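Long-range contact in endo-beta-1,4-mannanase (PDB 4CD8), which hydrolyses internal beta-1,4-mannosidic bonds of mannans, as a TIM-barrel glycoside hydrolase of family GH113: residues P61-G66 and E121-S126. Numbering follows the deposited sequence.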
# COMPACT_ATOMS: atom_id res chain seq x y z
N PRO A 61 0.31 -22.70 4.69
CA PRO A 61 0.33 -21.61 5.67
C PRO A 61 1.70 -20.95 5.91
O PRO A 61 1.79 -19.96 6.64
CB PRO A 61 -0.14 -22.30 6.96
CG PRO A 61 0.23 -23.74 6.78
CD PRO A 61 -0.01 -23.99 5.32
N ALA A 62 2.76 -21.52 5.35
CA ALA A 62 4.11 -21.01 5.55
C ALA A 62 4.32 -19.70 4.85
O ALA A 62 3.90 -19.53 3.71
CB ALA A 62 5.13 -22.04 5.03
N ILE A 63 5.02 -18.80 5.52
CA ILE A 63 5.44 -17.53 4.97
C ILE A 63 6.95 -17.30 5.20
O ILE A 63 7.48 -17.41 6.32
CB ILE A 63 4.68 -16.33 5.60
CG1 ILE A 63 3.16 -16.57 5.58
CG2 ILE A 63 5.04 -15.06 4.86
CD1 ILE A 63 2.38 -15.52 6.35
N ALA A 64 7.63 -16.97 4.11
CA ALA A 64 9.05 -16.67 4.13
C ALA A 64 9.26 -15.17 4.15
O ALA A 64 8.87 -14.46 3.22
CB ALA A 64 9.74 -17.30 2.91
N TYR A 65 9.88 -14.68 5.21
CA TYR A 65 10.24 -13.26 5.28
C TYR A 65 11.52 -13.06 6.08
O TYR A 65 12.02 -14.00 6.72
CB TYR A 65 9.10 -12.44 5.88
CG TYR A 65 8.68 -12.89 7.27
CD1 TYR A 65 7.73 -13.90 7.43
CD2 TYR A 65 9.25 -12.32 8.42
CE1 TYR A 65 7.34 -14.33 8.69
CE2 TYR A 65 8.85 -12.73 9.68
CZ TYR A 65 7.91 -13.73 9.81
OH TYR A 65 7.53 -14.14 11.04
N GLY A 66 12.02 -11.83 6.06
CA GLY A 66 13.37 -11.56 6.51
C GLY A 66 14.37 -12.14 5.51
O GLY A 66 13.98 -12.66 4.47
N GLU A 121 -6.31 -21.15 10.50
CA GLU A 121 -5.69 -20.92 11.81
C GLU A 121 -4.17 -20.90 11.71
O GLU A 121 -3.48 -20.02 12.21
CB GLU A 121 -6.10 -22.00 12.80
CG GLU A 121 -5.56 -21.75 14.21
CD GLU A 121 -6.03 -22.73 15.25
OE1 GLU A 121 -6.83 -23.66 14.97
OE2 GLU A 121 -5.62 -22.51 16.40
N ALA A 122 -3.65 -21.90 11.00
CA ALA A 122 -2.22 -21.97 10.86
C ALA A 122 -1.65 -20.79 10.06
O ALA A 122 -0.60 -20.24 10.40
CB ALA A 122 -1.81 -23.26 10.22
N TRP A 123 -2.33 -20.41 8.98
CA TRP A 123 -1.87 -19.28 8.18
C TRP A 123 -1.90 -18.00 9.01
O TRP A 123 -0.94 -17.24 9.00
CB TRP A 123 -2.68 -19.11 6.91
CG TRP A 123 -2.21 -17.93 6.11
CD1 TRP A 123 -1.12 -17.89 5.27
CD2 TRP A 123 -2.69 -16.59 6.21
NE1 TRP A 123 -0.94 -16.61 4.79
CE2 TRP A 123 -1.91 -15.80 5.35
CE3 TRP A 123 -3.75 -15.98 6.92
CZ2 TRP A 123 -2.11 -14.44 5.20
CZ3 TRP A 123 -3.97 -14.61 6.74
CH2 TRP A 123 -3.16 -13.86 5.89
N PHE A 124 -2.99 -17.80 9.75
CA PHE A 124 -3.05 -16.62 10.58
C PHE A 124 -1.97 -16.62 11.67
O PHE A 124 -1.50 -15.55 12.07
CB PHE A 124 -4.43 -16.44 11.19
CG PHE A 124 -5.35 -15.57 10.39
CD1 PHE A 124 -5.29 -14.19 10.49
CD2 PHE A 124 -6.27 -16.12 9.53
CE1 PHE A 124 -6.12 -13.40 9.75
CE2 PHE A 124 -7.11 -15.32 8.79
CZ PHE A 124 -7.05 -13.96 8.91
N GLY A 125 -1.58 -17.80 12.15
CA GLY A 125 -0.46 -17.87 13.08
C GLY A 125 0.82 -17.36 12.45
O GLY A 125 1.54 -16.57 13.01
N SER A 126 1.10 -17.84 11.24
CA SER A 126 2.30 -17.40 10.53
C SER A 126 2.23 -15.90 10.23
O SER A 126 3.21 -15.19 10.38
CB SER A 126 2.42 -18.11 9.20
OG SER A 126 2.56 -19.50 9.37
O HOH W 1 5.47 -16.47 10.47
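Pro61 lies against the first turn of helix 120-140, and its ring makes the tight end of this contact. Its CB stands 3.5 Å from Trp123 N and 3.8 Å from Ala122 CB, while CG also meets the Ala122 methyl, so one edge of the pyrrolidine rests on the helix backbone and the CB atoms of Ala122 and Trp123. The carbonyl of the same proline accepts one hydrogen bond from the helix: Ser126 OG donates to Pro61 O at 2.9 Å. The C=O...OG angle is 135° and the donor lies 44° out of the carbonyl plane, an approach from above it. Ser126 OG, anti to its own carbonyl carbon (chi1 -62°), is thereby turned to the loop.

Ile63 continues the apolar patch. Its CD1 meets both Trp123 NE1, at 3.8 Å, and Ser126 CB, coming to the indole obliquely. Met55 of strand 46-55 touches both Ile63 and Trp123, which joins the patch to the barrel wall; Trp123 also stacks on Tyr127.

Toward Tyr65 the packing thins. Tyr65 OH remains 4.5 Å from Ser126 O, and a water bridges them, donating to Ser126 O at 2.6 Å and lying in the tyrosine ring plane, 3.2 Å from OH.

The contact thus joins the short strand 63-64, antiparallel to strand 46-55, to an outer helix of the TIM barrel; the Ile63 side chain lies about 13 Å from the bound beta-D-mannopyranose. One direct hydrogen bond amid apolar contacts is consistent with Ser126 setting how the Pro61 carbonyl is held, whereas between these segments Tyr65 is joined through water, though it packs directly on Asp129 and Met130 further along the helix.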